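PDB 4N03: ABC-type branched-chain amino acid transport systems periplasmic component-like protein from Thermomonospora curvata, which probably binds fatty acids outside the membrane as the substrate-binding component of an ABC transporter, and holds palmitic acid in this crystal. Local coordinates for residues A[189-192]-A[193-197]; A[216-220]-A[221-225]; A[280-283]-A[284-288]; A[319-322]-A[323-327]. One frame throughout, in Å; residues are numbered along the deposited sequence. Where two conformers were deposited one is given.

Interaction 1. Residues A[189-192]-A[193-197]; sequences KYAA and EQLGL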
loop_
_atom_site.group_PDB
_atom_site.type_symbol
_atom_site.label_atom_id
_atom_site.label_comp_id
_atom_site.label_asym_id
_atom_site.label_seq_id
_atom_site.Cartn_x
_atom_site.Cartn_y
_atom_site.Cartn_z
ATOM N N LYS A 189 -9.407 -12.323 12.517
ATOM C CA LYS A 189 -10.475 -12.841 13.371
ATOM C C LYS A 189 -11.537 -13.529 12.564
ATOM O O LYS A 189 -12.112 -14.544 13.032
ATOM C CB LYS A 189 -11.017 -11.730 14.219
ATOM C CG LYS A 189 -9.974 -11.268 15.229
ATOM C CD LYS A 189 -10.369 -10.001 15.912
ATOM C CE LYS A 189 -11.525 -10.267 16.832
ATOM N NZ LYS A 189 -11.629 -9.070 17.655
ATOM N N TYR A 190 -11.816 -13.048 11.353
ATOM C CA TYR A 190 -12.793 -13.737 10.486
ATOM C C TYR A 190 -12.289 -15.102 10.130
ATOM O O TYR A 190 -12.981 -16.127 10.243
ATOM C CB TYR A 190 -13.075 -12.900 9.255
ATOM C CG TYR A 190 -14.032 -13.583 8.313
ATOM C CD1 TYR A 190 -15.406 -13.559 8.558
ATOM C CD2 TYR A 190 -13.575 -14.274 7.205
ATOM C CE1 TYR A 190 -16.271 -14.182 7.728
ATOM C CE2 TYR A 190 -14.493 -14.887 6.352
ATOM C CZ TYR A 190 -15.865 -14.829 6.626
ATOM O OH TYR A 190 -16.772 -15.416 5.785
ATOM N N ALA A 191 -11.047 -15.142 9.644
ATOM C CA ALA A 191 -10.447 -16.396 9.298
ATOM C C ALA A 191 -10.421 -17.363 10.493
ATOM O O ALA A 191 -10.698 -18.556 10.367
ATOM C CB ALA A 191 -9.064 -16.200 8.718
ATOM N N ALA A 192 -10.061 -16.847 11.647
ATOM C CA ALA A 192 -9.970 -17.689 12.852
ATOM C C ALA A 192 -11.345 -18.266 13.246
ATOM O O ALA A 192 -11.440 -19.417 13.577
ATOM C CB ALA A 192 -9.403 -16.898 14.003
ATOM N N GLU A 193 -12.362 -17.451 13.143
ATOM C CA GLU A 193 -13.709 -17.959 13.423
ATOM C C GLU A 193 -14.112 -19.045 12.448
ATOM O O GLU A 193 -14.709 -20.083 12.837
ATOM C CB GLU A 193 -14.743 -16.794 13.417
ATOM C CG GLU A 193 -16.156 -17.117 13.880
ATOM C CD GLU A 193 -16.182 -17.550 15.322
ATOM O OE1 GLU A 193 -15.737 -16.787 16.215
ATOM O OE2 GLU A 193 -16.653 -18.669 15.569
ATOM N N GLN A 194 -13.825 -18.826 11.172
ATOM C CA GLN A 194 -14.231 -19.769 10.157
ATOM C C GLN A 194 -13.454 -21.073 10.213
ATOM O O GLN A 194 -13.996 -22.116 9.931
ATOM C CB GLN A 194 -14.131 -19.128 8.764
ATOM C CG GLN A 194 -15.152 -18.043 8.499
ATOM C CD GLN A 194 -16.513 -18.635 8.168
ATOM O OE1 GLN A 194 -16.841 -19.743 8.567
ATOM N NE2 GLN A 194 -17.282 -17.932 7.427
ATOM N N LEU A 195 -12.158 -20.994 10.554
ATOM C CA LEU A 195 -11.230 -22.107 10.533
ATOM C C LEU A 195 -11.031 -22.782 11.857
ATOM O O LEU A 195 -10.324 -23.790 11.894
ATOM C CB LEU A 195 -9.888 -21.663 9.977
ATOM C CG LEU A 195 -9.898 -21.157 8.520
ATOM C CD1 LEU A 195 -8.577 -20.517 8.145
ATOM C CD2 LEU A 195 -10.264 -22.264 7.541
ATOM N N GLY A 196 -11.608 -22.258 12.940
ATOM C CA GLY A 196 -11.441 -22.911 14.230
ATOM C C GLY A 196 -10.135 -22.616 14.926
ATOM O O GLY A 196 -9.584 -23.488 15.566
ATOM N N LEU A 197 -9.722 -21.352 14.863
ATOM C CA LEU A 197 -8.480 -20.870 15.470
ATOM C C LEU A 197 -8.793 -19.880 16.567
ATOM O O LEU A 197 -9.840 -19.241 16.540
ATOM C CB LEU A 197 -7.545 -20.211 14.461
ATOM C CG LEU A 197 -7.264 -21.034 13.190
ATOM C CD1 LEU A 197 -6.665 -20.163 12.125
ATOM C CD2 LEU A 197 -6.269 -22.136 13.504
#
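With CG of Tyr190 anti to its own amide nitrogen (chi1 178°) and the chain of Gln194 bent at chi2 (-78°), the phenol and the amide one helical turn later are brought together on the surface of helix 179-195. This i to i+4 pair lies in the last turns of a helix that forms the crossover of a beta-alpha-beta unit between strands 170-176 and 198-204. Gln194 CG sits over one face of the Tyr190 ring, 4.0 Å from the centroid and offset toward the rim, a CH-pi contact. Beyond it the amide group stands almost perpendicular to the ring and gives an N-H from NE2 to Tyr190 OH at 3.0 Å, with the oxygen close to the amide plane. In the conformer given, the methylene contact and the bond together hold the amide in this turn, though a second conformer of Gln194 was deposited. A leucine in place of Tyr190 would probably leave Gln194 NE2 without its hydroxyl acceptor and CG without the aromatic face, so that the amide could swing more freely. Tyr190 also meets the ring of Tyr398, and Leu394 of helix 393-397 packs against Tyr190 and Gln194.

Next to this pair the helix ends. Gly196 has positive phi, where a CB would press on the preceding carbonyl oxygen. Ala192 O accepts a weak bond from Gly196 N and a nearly straight one from Leu197 N at 2.9 Å. That second bond folds Leu197 back over the last turn, with its CB 3.8 Å from Ala192 CB.

Interaction 2. Residues A[216-220]-A[221-225]; sequences AALAK and EKVDA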
loop_
_atom_site.group_PDB
_atom_site.type_symbol
_atom_site.label_atom_id
_atom_site.label_comp_id
_atom_site.label_asym_id
_atom_site.label_seq_id
_atom_site.Cartn_x
_atom_site.Cartn_y
_atom_site.Cartn_z
ATOM N N ALA A 216 7.594 -11.492 24.470
ATOM C CA ALA A 216 7.392 -12.188 25.735
ATOM C C ALA A 216 5.921 -12.607 25.883
ATOM O O ALA A 216 5.610 -13.717 26.338
ATOM C CB ALA A 216 7.796 -11.306 26.924
ATOM N N ALA A 217 5.011 -11.707 25.518
ATOM C CA ALA A 217 3.597 -12.016 25.642
ATOM C C ALA A 217 3.180 -13.132 24.674
ATOM O O ALA A 217 2.417 -14.026 25.043
ATOM C CB ALA A 217 2.768 -10.769 25.407
ATOM N N LEU A 218 3.669 -13.080 23.429
ATOM C CA LEU A 218 3.406 -14.129 22.460
ATOM C C LEU A 218 3.871 -15.502 22.952
ATOM O O LEU A 218 3.194 -16.516 22.765
ATOM C CB LEU A 218 4.066 -13.793 21.117
ATOM C CG LEU A 218 3.461 -12.603 20.393
ATOM C CD1 LEU A 218 4.430 -12.090 19.369
ATOM C CD2 LEU A 218 2.157 -12.981 19.723
ATOM N N ALA A 219 5.051 -15.548 23.557
ATOM C CA ALA A 219 5.589 -16.774 24.084
ATOM C C ALA A 219 4.734 -17.264 25.263
ATOM O O ALA A 219 4.430 -18.452 25.362
ATOM C CB ALA A 219 7.025 -16.560 24.499
ATOM N N LYS A 220 4.360 -16.361 26.156
ATOM C CA LYS A 220 3.532 -16.750 27.304
ATOM C C LYS A 220 2.212 -17.362 26.875
ATOM O O LYS A 220 1.702 -18.323 27.492
ATOM C CB LYS A 220 3.291 -15.540 28.188
ATOM C CG LYS A 220 2.471 -15.825 29.424
ATOM C CD LYS A 220 2.485 -14.654 30.395
ATOM C CE LYS A 220 1.921 -15.067 31.753
ATOM N NZ LYS A 220 2.087 -13.960 32.736
ATOM N N GLU A 221 1.639 -16.814 25.820
ATOM C CA GLU A 221 0.411 -17.325 25.246
ATOM C C GLU A 221 0.561 -18.578 24.412
ATOM O O GLU A 221 -0.469 -19.168 23.975
ATOM C CB GLU A 221 -0.258 -16.238 24.447
ATOM C CG GLU A 221 -0.967 -15.227 25.279
ATOM C CD GLU A 221 -2.325 -15.709 25.806
ATOM O OE1 GLU A 221 -3.077 -16.471 25.156
ATOM O OE2 GLU A 221 -2.664 -15.249 26.859
ATOM N N LYS A 222 1.781 -18.998 24.149
ATOM C CA LYS A 222 2.044 -20.202 23.399
ATOM C C LYS A 222 1.362 -20.157 22.032
ATOM O O LYS A 222 0.705 -21.092 21.588
ATOM C CB LYS A 222 1.663 -21.440 24.199
ATOM C CG LYS A 222 2.371 -21.550 25.542
ATOM C CD LYS A 222 1.965 -22.825 26.286
ATOM C CE LYS A 222 2.775 -23.012 27.558
ATOM N NZ LYS A 222 2.618 -24.364 28.174
ATOM N N VAL A 223 1.530 -19.053 21.326
ATOM C CA VAL A 223 0.918 -18.947 20.010
ATOM C C VAL A 223 1.589 -19.919 19.029
ATOM O O VAL A 223 2.733 -20.339 19.220
ATOM C CB VAL A 223 0.977 -17.498 19.461
ATOM C CG1 VAL A 223 0.303 -16.533 20.415
ATOM C CG2 VAL A 223 2.398 -17.055 19.133
ATOM N N ASP A 224 0.897 -20.248 17.963
ATOM C CA ASP A 224 1.391 -21.097 16.904
ATOM C C ASP A 224 1.852 -20.341 15.677
ATOM O O ASP A 224 2.579 -20.909 14.867
ATOM C CB ASP A 224 0.311 -22.087 16.552
ATOM C CG ASP A 224 -0.084 -22.912 17.757
ATOM O OD1 ASP A 224 0.756 -23.746 18.185
ATOM O OD2 ASP A 224 -1.208 -22.738 18.300
ATOM N N ALA A 225 1.423 -19.104 15.538
ATOM C CA ALA A 225 1.846 -18.263 14.434
ATOM C C ALA A 225 1.750 -16.858 14.912
ATOM O O ALA A 225 0.941 -16.525 15.782
ATOM C CB ALA A 225 0.959 -18.473 13.196
#
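Leu218 lays its CD2 methyl against both branches of Val223, 4.1 Å from CG1 and 4.1 Å from CG2, so that the first buried side chain after helix 212-220 folds back onto the last turn of that helix. The two side chains meet at an oblique angle, and both Val223 methyls also lie near the backbone oxygen of Leu218. This apolar contact accompanies a Schellman motif. Lys222 takes positive phi (56°) and reverses the chain, after which Val223 N reaches Leu218 O in a straight but weak bond of 3.4 Å. Lys222 N is closer to Ala219 O, at 3.0 Å, but approaches from above the carbonyl plane. One residue earlier, Glu221 N still makes a regular helical bond to Ala217 O.

Glu221 has CG beside its backbone nitrogen (chi1 -77°), which sets that methylene 3.6 Å from Ala217 O. A second bend at chi2 carries the carboxylate away from the helix end, and OE1 forms a salt bridge with Lys170. The negative end of the helix dipole is probably unfavourable for this carboxylate, and the charge of Lys170 would probably offset it.

The turn leads through Asp224, whose OD2 accepts from Lys170 N, into strand 225-229. Leu218 packs on Leu202 of strand 198-204 and Val174 of strand 170-176, while Ala217 touches Phe200 and Leu202, so the helix end rests against the edge region of the seven-stranded sheet.

Interaction 3. Residues A[280-283]-A[284-288]; sequences AGAP and MSADL. With PLM (palmitic acid), chain B.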
loop_
_atom_site.group_PDB
_atom_site.type_symbol
_atom_site.label_atom_id
_atom_site.label_comp_id
_atom_site.label_asym_id
_atom_site.label_seq_id
_atom_site.Cartn_x
_atom_site.Cartn_y
_atom_site.Cartn_z
ATOM N N ALA A 280 -0.921 -7.596 -2.079
ATOM C CA ALA A 280 -1.481 -7.620 -3.414
ATOM C C ALA A 280 -0.465 -7.208 -4.489
ATOM O O ALA A 280 -0.738 -7.362 -5.660
ATOM C CB ALA A 280 -2.666 -6.675 -3.519
ATOM N N GLY A 281 0.672 -6.625 -4.076
ATOM C CA GLY A 281 1.670 -6.121 -5.010
ATOM C C GLY A 281 2.779 -7.108 -5.309
ATOM O O GLY A 281 3.276 -7.787 -4.429
ATOM N N ALA A 282 3.157 -7.161 -6.578
ATOM C CA ALA A 282 4.265 -7.998 -6.969
ATOM C C ALA A 282 5.591 -7.345 -6.522
ATOM O O ALA A 282 5.708 -6.113 -6.548
ATOM C CB ALA A 282 4.289 -8.159 -8.463
ATOM N N PRO A 283 6.548 -8.168 -6.101
ATOM C CA PRO A 283 7.854 -7.626 -5.814
ATOM C C PRO A 283 8.657 -7.363 -7.124
ATOM O O PRO A 283 8.279 -7.817 -8.199
ATOM C CB PRO A 283 8.481 -8.725 -4.977
ATOM C CG PRO A 283 7.915 -9.975 -5.541
ATOM C CD PRO A 283 6.511 -9.606 -5.939
HETATM N N MSE A 284 9.795 -6.678 -7.001
HETATM C CA MSE A 284 10.653 -6.288 -8.159
HETATM C C MSE A 284 11.323 -7.460 -8.823
HETATM O O MSE A 284 11.932 -7.290 -9.871
HETATM C CB MSE A 284 11.609 -5.202 -7.704
HETATM C CG MSE A 284 10.835 -3.965 -7.266
HETATM SE SE MSE A 284 11.124 -2.413 -8.380
HETATM C CE MSE A 284 10.669 -3.185 -10.103
ATOM N N SER A 285 11.284 -8.631 -8.225
ATOM C CA SER A 285 11.817 -9.866 -8.775
ATOM C C SER A 285 10.838 -10.646 -9.617
ATOM O O SER A 285 11.187 -11.653 -10.207
ATOM C CB SER A 285 12.318 -10.728 -7.643
ATOM O OG SER A 285 11.226 -11.045 -6.801
ATOM N N ALA A 286 9.578 -10.208 -9.679
ATOM C CA ALA A 286 8.601 -10.954 -10.464
ATOM C C ALA A 286 8.978 -10.980 -11.950
ATOM O O ALA A 286 9.437 -9.984 -12.497
ATOM C CB ALA A 286 7.234 -10.340 -10.308
ATOM N N ASP A 287 8.634 -12.076 -12.594
ATOM C CA ASP A 287 8.995 -12.281 -14.008
ATOM C C ASP A 287 7.920 -11.656 -14.891
ATOM O O ASP A 287 7.110 -12.358 -15.499
ATOM C CB ASP A 287 9.159 -13.768 -14.290
ATOM C CG ASP A 287 9.650 -14.049 -15.690
ATOM O OD1 ASP A 287 10.198 -13.118 -16.313
ATOM O OD2 ASP A 287 9.459 -15.192 -16.138
ATOM N N LEU A 288 7.914 -10.332 -14.934
ATOM C CA LEU A 288 6.991 -9.554 -15.748
ATOM C C LEU A 288 7.783 -8.495 -16.495
ATOM O O LEU A 288 8.584 -7.816 -15.901
ATOM C CB LEU A 288 5.953 -8.882 -14.860
ATOM C CG LEU A 288 4.985 -9.770 -14.084
ATOM C CD1 LEU A 288 4.180 -8.935 -13.116
ATOM C CD2 LEU A 288 4.023 -10.570 -14.936
HETATM C C1 PLM B . -1.076 2.182 6.746
HETATM O O1 PLM B . -2.018 1.731 6.044
HETATM O O2 PLM B . -1.173 3.154 7.527
HETATM C C2 PLM B . 0.313 1.633 6.510
HETATM C C3 PLM B . 0.904 2.374 5.233
HETATM C C4 PLM B . 2.202 1.772 4.746
HETATM C C5 PLM B . 2.783 2.511 3.590
HETATM C C6 PLM B . 4.056 1.948 2.923
HETATM C C7 PLM B . 3.685 1.026 1.769
HETATM C C8 PLM B . 4.822 0.259 1.151
HETATM C C9 PLM B . 4.513 -0.410 -0.175
HETATM C CA PLM B . 3.976 -1.857 -0.074
HETATM C CB PLM B . 3.423 -2.273 -1.495
HETATM C CC PLM B . 1.964 -2.806 -1.402
HETATM C CD PLM B . 1.183 -2.725 -2.697
HETATM C CE PLM B . -0.264 -3.198 -2.660
HETATM C CF PLM B . -1.089 -2.508 -3.757
HETATM C CG PLM B . -1.025 -3.180 -5.117
#
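A type I beta turn from Pro283 to Ala286 lies in the loop between strand 275-279 and helix 289-301, a loop whose first residues line the bound palmitic acid. Ala286 N closes it on Pro283 O at 3.1 Å, the donor standing well above the carbonyl plane. The turn brings the methyl of Ala286 back to that of Ala282, CB to CB 4.1 Å, and near the Pro283 ring. On the ring's flank, Ser285 OG lies 3.7 Å from Pro283 CG; chi1 of 62° puts this hydroxyl between its own backbone nitrogen and carbonyl carbon, and it is hydrogen-bonded to Ala383 O.

The start of the loop meets the ligand. Gly281 N comes to 3.8 Å from CE of the palmitic acid, and Ala280 CB to 4.2 Å from the terminal carbon CG. A CB on Gly281 would clash with CD of the chain, so the bare backbone makes room for the hydrocarbon tail.

In the conformer given, Met284, present as selenomethionine, packs on Ile291, Leu294 and Ala295 of helix 289-301 and on Val311 and Val312 of helix 309-330. Pro283 and Ala286 instead rest on Ile385 of strand 383-390, placing the turn between that strand and the two helices.

Interaction 4. Residues A[319-322]-A[323-327]; sequences SIVV and SALEK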
loop_
_atom_site.group_PDB
_atom_site.type_symbol
_atom_site.label_atom_id
_atom_site.label_comp_id
_atom_site.label_asym_id
_atom_site.label_seq_id
_atom_site.Cartn_x
_atom_site.Cartn_y
_atom_site.Cartn_z
ATOM N N SER A 319 0.820 5.706 -12.897
ATOM C CA SER A 319 0.206 5.159 -14.097
ATOM C C SER A 319 -1.323 5.362 -14.042
ATOM O O SER A 319 -1.964 5.742 -15.022
ATOM C CB SER A 319 0.511 3.681 -14.203
ATOM O OG SER A 319 -0.107 3.125 -15.338
ATOM N N ILE A 320 -1.944 5.111 -12.885
ATOM C CA ILE A 320 -3.393 5.275 -12.702
ATOM C C ILE A 320 -3.796 6.720 -12.940
ATOM O O ILE A 320 -4.754 7.002 -13.687
ATOM C CB ILE A 320 -3.842 4.801 -11.297
ATOM C CG1 ILE A 320 -3.700 3.288 -11.177
ATOM C CG2 ILE A 320 -5.297 5.232 -11.055
ATOM C CD1 ILE A 320 -3.794 2.790 -9.751
ATOM N N VAL A 321 -3.143 7.680 -12.285
ATOM C CA VAL A 321 -3.551 9.050 -12.430
ATOM C C VAL A 321 -3.335 9.563 -13.861
ATOM O O VAL A 321 -4.137 10.315 -14.405
ATOM C CB VAL A 321 -2.920 9.984 -11.367
ATOM C CG1 VAL A 321 -1.454 10.311 -11.657
ATOM C CG2 VAL A 321 -3.742 11.255 -11.273
ATOM N N VAL A 322 -2.235 9.162 -14.496
ATOM C CA VAL A 322 -1.939 9.600 -15.869
ATOM C C VAL A 322 -2.986 9.027 -16.841
ATOM O O VAL A 322 -3.427 9.735 -17.737
ATOM C CB VAL A 322 -0.475 9.306 -16.283
ATOM C CG1 VAL A 322 -0.299 9.543 -17.746
ATOM C CG2 VAL A 322 0.466 10.145 -15.450
ATOM N N SER A 323 -3.350 7.760 -16.690
ATOM C CA SER A 323 -4.383 7.184 -17.546
ATOM C C SER A 323 -5.670 8.030 -17.448
ATOM O O SER A 323 -6.312 8.341 -18.447
ATOM C CB SER A 323 -4.686 5.732 -17.142
ATOM O OG SER A 323 -3.631 4.870 -17.550
ATOM N N ALA A 324 -6.052 8.402 -16.223
ATOM C CA ALA A 324 -7.251 9.198 -16.002
ATOM C C ALA A 324 -7.087 10.591 -16.574
ATOM O O ALA A 324 -7.988 11.108 -17.221
ATOM C CB ALA A 324 -7.611 9.267 -14.516
ATOM N N LEU A 325 -5.899 11.189 -16.417
ATOM C CA LEU A 325 -5.674 12.515 -16.955
ATOM C C LEU A 325 -5.769 12.530 -18.486
ATOM O O LEU A 325 -6.323 13.445 -19.062
ATOM C CB LEU A 325 -4.299 13.059 -16.538
ATOM C CG LEU A 325 -4.121 13.465 -15.064
ATOM C CD1 LEU A 325 -2.650 13.598 -14.715
ATOM C CD2 LEU A 325 -4.857 14.771 -14.809
ATOM N N GLU A 326 -5.238 11.498 -19.116
ATOM C CA GLU A 326 -5.285 11.409 -20.570
ATOM C C GLU A 326 -6.724 11.271 -21.078
ATOM O O GLU A 326 -7.092 11.913 -22.090
ATOM C CB GLU A 326 -4.435 10.247 -21.050
ATOM C CG GLU A 326 -2.943 10.500 -20.920
ATOM C CD GLU A 326 -2.113 9.277 -21.267
ATOM O OE1 GLU A 326 -2.655 8.155 -21.251
ATOM O OE2 GLU A 326 -0.916 9.455 -21.574
ATOM N N LYS A 327 -7.553 10.476 -20.408
ATOM C CA LYS A 327 -8.953 10.328 -20.817
ATOM C C LYS A 327 -9.708 11.633 -20.564
ATOM O O LYS A 327 -10.525 12.091 -21.386
ATOM C CB LYS A 327 -9.611 9.173 -20.063
ATOM C CG LYS A 327 -9.303 7.743 -20.519
ATOM C CD LYS A 327 -10.051 6.759 -19.619
ATOM C CE LYS A 327 -9.563 5.331 -19.718
ATOM N NZ LYS A 327 -8.381 5.122 -18.852
HETATM O O HOH W 1 -2.440 2.932 -16.290
#
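Leu325 folds its CG and CD1 over the carbonyl of Val321, one turn back, with CG 3.2 Å from Val321 O and CD1 4.3 Å from Val321 CG2. A chi1 of -72° places CG beside Leu325 N, which bonds to Val321 O at 2.8 Å. Cutting Leu325 back to an alanine is likely to open a gap beside Val321 and leave Leu101 and Leu339 without this apolar partner. On another side of the helix, the chain of Glu326 runs past Val322, its CG 3.3 Å from Val322 O and, in the conformer given, OE2 3.9 Å from the CG1 methyl.

These pairs follow the i to i+4 spacing of helix 309-330, whose backbone bonds run without a break from Ser319 O to Glu326 N. At Ser319 and Ser323 a water lies between the two hydroxyls, with a weak bond to Ser319 O as well. Its 2.5 Å distance to Ser319 OG is so short as to be doubtful, and the 2.6 Å to Ser323 OG holds for the conformer given.

Farther out, Tyr60 and Tyr61 of helix 47-66 pack on Val322, and Tyr61 also touches Val321. Leu339 of helix 336-343 lies against Ala324 and Leu325. Ile320 meets His343, Thr144 and Phe359, its side chain about 8 Å from the bound palmitic acid.

Following the chain, the four contacts come in series, each local, and none nests within or crosses another. Interaction 1 ends helix 179-195 and turns the chain into strand 198-204; interaction 2 ends helix 212-220 and leads to strand 225-229. Both lie on the same side of the chain's centre, their own centres 18 Å apart, at the margin of the seven-stranded sheet. Interaction 3 shapes the loop from strand 275-279 to helix 289-301 beside the palmitic acid. Interaction 4, within helix 309-330, closes no loop and lies across the chain's centre from interactions 1 and 2, about 47 Å from interaction 2 between centres, against helices 47-66 and 336-343.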